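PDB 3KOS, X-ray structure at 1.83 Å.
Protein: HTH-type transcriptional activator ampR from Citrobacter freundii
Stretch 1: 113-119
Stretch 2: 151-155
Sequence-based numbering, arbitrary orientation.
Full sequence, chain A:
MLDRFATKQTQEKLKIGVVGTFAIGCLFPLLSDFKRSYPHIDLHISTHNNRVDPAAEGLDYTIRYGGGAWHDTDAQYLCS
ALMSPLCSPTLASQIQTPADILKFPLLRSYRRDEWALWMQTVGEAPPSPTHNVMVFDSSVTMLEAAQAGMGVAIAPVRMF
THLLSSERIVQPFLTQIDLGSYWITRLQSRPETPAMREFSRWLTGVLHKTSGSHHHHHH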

ATOM      1  N   ASP A 113      13.936  -6.820 -12.738  1.00 26.42           N
ATOM      2  CA  ASP A 113      14.668  -6.182 -13.825  1.00 26.01           C
ATOM      3  C   ASP A 113      14.063  -4.869 -14.334  1.00 25.52           C
ATOM      4  O   ASP A 113      14.430  -4.400 -15.410  1.00 23.52           O
ATOM      5  CB  ASP A 113      14.866  -7.165 -14.988  1.00 28.25           C
ATOM      6  CG  ASP A 113      13.547  -7.652 -15.575  1.00 38.33           C
ATOM      7  OD1 ASP A 113      12.478  -7.227 -15.088  1.00 38.98           O
ATOM      8  OD2 ASP A 113      13.582  -8.463 -16.528  1.00 43.46           O
ATOM      9  N   GLU A 114      13.144  -4.276 -13.577  1.00 21.00           N
ATOM     10  CA  GLU A 114      12.520  -3.021 -14.011  1.00 18.03           C
ATOM     11  C   GLU A 114      13.548  -1.929 -14.314  1.00 15.87           C
ATOM     12  O   GLU A 114      13.467  -1.246 -15.342  1.00 15.22           O
ATOM     13  CB  GLU A 114      11.535  -2.515 -12.956  1.00 19.16           C
ATOM     14  CG  GLU A 114      10.275  -3.355 -12.840  1.00 20.70           C
ATOM     15  CD  GLU A 114       9.418  -2.951 -11.654  1.00 21.53           C
ATOM     16  OE1 GLU A 114       9.957  -2.360 -10.695  1.00 21.46           O
ATOM     17  OE2 GLU A 114       8.207  -3.236 -11.681  1.00 20.40           O
ATOM     18  N   TRP A 115      14.507  -1.750 -13.412  1.00 14.97           N
ATOM     19  CA  TRP A 115      15.529  -0.726 -13.612  1.00 15.54           C
ATOM     20  C   TRP A 115      16.491  -1.089 -14.744  1.00 17.42           C
ATOM     21  O   TRP A 115      16.865  -0.234 -15.538  1.00 14.60           O
ATOM     22  CB  TRP A 115      16.275  -0.421 -12.306  1.00 13.22           C
ATOM     23  CG  TRP A 115      15.514   0.560 -11.471  1.00 12.60           C
ATOM     24  CD1 TRP A 115      14.849   0.312 -10.301  1.00 12.39           C
ATOM     25  CD2 TRP A 115      15.303   1.944 -11.772  1.00 13.14           C
ATOM     26  NE1 TRP A 115      14.242   1.469  -9.852  1.00 11.88           N
ATOM     27  CE2 TRP A 115      14.511   2.483 -10.737  1.00 11.96           C
ATOM     28  CE3 TRP A 115      15.706   2.778 -12.819  1.00 11.10           C
ATOM     29  CZ2 TRP A 115      14.125   3.823 -10.713  1.00 10.03           C
ATOM     30  CZ3 TRP A 115      15.327   4.108 -12.799  1.00 11.34           C
ATOM     31  CH2 TRP A 115      14.539   4.620 -11.750  1.00 12.39           C
ATOM     32  N   ALA A 116      16.872  -2.359 -14.822  1.00 18.41           N
ATOM     33  CA  ALA A 116      17.719  -2.816 -15.916  1.00 20.23           C
ATOM     34  C   ALA A 116      17.042  -2.511 -17.250  1.00 16.98           C
ATOM     35  O   ALA A 116      17.679  -2.024 -18.183  1.00 15.63           O
ATOM     36  CB  ALA A 116      18.001  -4.308 -15.787  1.00 21.33           C
ATOM     37  N   LEU A 117      15.744  -2.773 -17.329  1.00 16.65           N
ATOM     38  CA  LEU A 117      15.007  -2.567 -18.570  1.00 17.19           C
ATOM     39  C   LEU A 117      14.848  -1.091 -18.920  1.00 17.20           C
ATOM     40  O   LEU A 117      15.001  -0.714 -20.078  1.00 15.97           O
ATOM     41  CB  LEU A 117      13.649  -3.271 -18.529  1.00 20.17           C
ATOM     42  CG  LEU A 117      13.766  -4.799 -18.458  1.00 25.10           C
ATOM     43  CD1 LEU A 117      12.443  -5.449 -18.087  1.00 28.32           C
ATOM     44  CD2 LEU A 117      14.296  -5.364 -19.777  1.00 28.50           C
ATOM     45  N   TRP A 118      14.543  -0.246 -17.937  1.00 14.46           N
ATOM     46  CA  TRP A 118      14.414   1.179 -18.241  1.00 11.27           C
ATOM     47  C   TRP A 118      15.746   1.783 -18.689  1.00 14.71           C
ATOM     48  O   TRP A 118      15.802   2.510 -19.684  1.00 15.38           O
ATOM     49  CB  TRP A 118      13.829   1.976 -17.063  1.00 12.00           C
ATOM     50  CG  TRP A 118      13.459   3.359 -17.460  1.00  9.48           C
ATOM     51  CD1 TRP A 118      12.278   3.766 -18.022  1.00 11.18           C
ATOM     52  CD2 TRP A 118      14.278   4.521 -17.364  1.00 11.91           C
ATOM     53  NE1 TRP A 118      12.313   5.113 -18.271  1.00 12.70           N
ATOM     54  CE2 TRP A 118      13.534   5.600 -17.882  1.00 10.20           C
ATOM     55  CE3 TRP A 118      15.572   4.760 -16.886  1.00 12.06           C
ATOM     56  CZ2 TRP A 118      14.040   6.894 -17.933  1.00 13.96           C
ATOM     57  CZ3 TRP A 118      16.073   6.045 -16.941  1.00 12.19           C
ATOM     58  CH2 TRP A 118      15.311   7.093 -17.460  1.00 11.63           C
HETATM   59  N   MSE A 119      16.809   1.499 -17.936  1.00 13.91           N
HETATM   60  CA  MSE A 119      18.145   1.965 -18.293  1.00 15.85           C
HETATM   61  C   MSE A 119      18.511   1.496 -19.701  1.00 17.11           C
HETATM   62  O   MSE A 119      18.984   2.280 -20.515  1.00 17.31           O
HETATM   63  CB  MSE A 119      19.186   1.454 -17.289  1.00 15.57           C
HETATM   64  CG  MSE A 119      19.089   2.105 -15.911  1.00 16.63           C
HETATM   65 SE   MSE A 119      19.394   4.038 -16.017  1.00 33.24          SE
HETATM   66  CE  MSE A 119      19.175   4.511 -14.117  1.00 22.46           C
ATOM     67  N   GLY A 151      14.539   7.379  -2.329  1.00 12.76           N
ATOM     68  CA  GLY A 151      15.189   6.937  -3.544  1.00 12.93           C
ATOM     69  C   GLY A 151      14.348   7.307  -4.743  1.00  9.88           C
ATOM     70  O   GLY A 151      13.327   7.986  -4.609  1.00 11.08           O
ATOM     71  N   VAL A 152      14.789   6.877  -5.917  1.00  9.57           N
ATOM     72  CA  VAL A 152      14.045   7.104  -7.146  1.00 10.30           C
ATOM     73  C   VAL A 152      13.200   5.870  -7.436  1.00  9.75           C
ATOM     74  O   VAL A 152      13.714   4.757  -7.473  1.00 10.45           O
ATOM     75  CB  VAL A 152      14.996   7.376  -8.325  1.00  9.26           C
ATOM     76  CG1 VAL A 152      14.198   7.587  -9.622  1.00 10.09           C
ATOM     77  CG2 VAL A 152      15.861   8.592  -8.023  1.00 10.53           C
ATOM     78  N   ALA A 153      11.898   6.083  -7.607  1.00 10.55           N
ATOM     79  CA  ALA A 153      10.962   4.999  -7.876  1.00 10.49           C
ATOM     80  C   ALA A 153      10.774   4.810  -9.377  1.00  9.45           C
ATOM     81  O   ALA A 153      11.115   5.681 -10.168  1.00  9.02           O
ATOM     82  CB  ALA A 153       9.622   5.318  -7.245  1.00  8.97           C
ATOM     83  N   ILE A 154      10.245   3.662  -9.764  1.00 10.77           N
ATOM     84  CA  ILE A 154       9.765   3.492 -11.125  1.00 11.45           C
ATOM     85  C   ILE A 154       8.406   2.815 -11.037  1.00 10.51           C
ATOM     86  O   ILE A 154       8.265   1.756 -10.415  1.00 13.39           O
ATOM     87  CB  ILE A 154      10.782   2.726 -12.019  1.00  9.87           C
ATOM     88  CG1 ILE A 154      10.295   2.691 -13.479  1.00 12.05           C
ATOM     89  CG2 ILE A 154      11.057   1.327 -11.464  1.00 11.39           C
ATOM     90  CD1 ILE A 154      11.353   2.189 -14.467  1.00 12.46           C
ATOM     91  N   ALA A 155       7.399   3.442 -11.636  1.00 11.05           N
ATOM     92  CA  ALA A 155       6.023   3.014 -11.437  1.00 12.41           C
ATOM     93  C   ALA A 155       5.114   3.539 -12.541  1.00 11.02           C
ATOM     94  O   ALA A 155       5.523   4.397 -13.328  1.00 10.97           O
ATOM     95  CB  ALA A 155       5.522   3.480 -10.059  1.00  9.95           C
TER
HETATM   96  O   HOH W   1       7.378  -0.793 -10.303  1.00 22.76           O

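No direct hydrogen bond joins these two stretches; the one polar link between them runs through a single water molecule lodged between a helix carboxylate and a strand carbonyl. Water 1 donates to Ile154 O at 2.7 Å and, in a weak hydrogen bond, to Glu114 OE2, with 2.9 Å between the water oxygen and that atom. Because a water has two protons to give, it can satisfy two acceptors at once, here a carboxylate oxygen and a backbone oxygen. A glutamate suits the position because its chain, extended at chi2 (t), carries the carboxylate out from the helix to the water. Glu114 is buried, yet both of its carboxylate oxygens also find hydrogen bonds elsewhere in the structure.

The rest of the contact is mainly van der Waals packing, most of it apolar. The helix, residues 114 to 119, crosses the strand that includes 153 to 155 at 84°, nearly perpendicular, with the two axes 10.0 Å apart at closest approach. The nearest CA atoms, those of Trp115 and Ile154, are 7.6 Å apart, so the backbones stand well clear of each other and side chains fill the gap. Within the helix, bonds such as Leu117 N to Asp113 O (2.8 Å) and Trp118 N to Glu114 O (3.0 Å) tie up these backbone groups in the usual i to i-4 pattern.

Ile154 is the centre of the contact and gives up the most area to it. Its side chain points toward the helix and meets three residues of it. The methyl Ile154 CG2 lies over one face of the Trp115 indole, 3.9 Å from the centroid of the five-membered ring and 26° off the ring normal, a CH-pi contact in which weakly polarised C-H bonds face the electron-rich ring. Ile154 CG2 also lies 3.9 Å from the carboxylate oxygen Glu114 OE1. With chi1 and chi2 both t, the other branch extends until Ile154 CD1 reaches Trp118 CB at 3.6 Å. A beta-branched residue suits this place: it favours extended backbone angles, and one branch, through CG2, reaches Trp115, while the other, through CD1, reaches Trp118. Trp118 is buried with its CA-to-CB bond toward the second stretch, so its CB can provide this apolar contact, while its NE1 is hydrogen-bonded elsewhere in the structure.

The CA-to-CB bond of Trp115 points sideways to the second stretch, but the end of its side chain comes nearer. There Trp115 CH2 packs on Val152 CG1 at 3.7 Å, while Trp115 CZ2 comes within 3.4 Å of Val152 O and 3.6 Å of Ala153 O. A large, flat indole can thus cover several residues of the second stretch at once, and its one polar atom, NE1, is hydrogen-bonded elsewhere in the structure. The second stretch alternates: Val152 and Ile154 point toward the helix, whereas Ala153 and Ala155 point away. Ala153 therefore contributes its carbonyl oxygen to the contact.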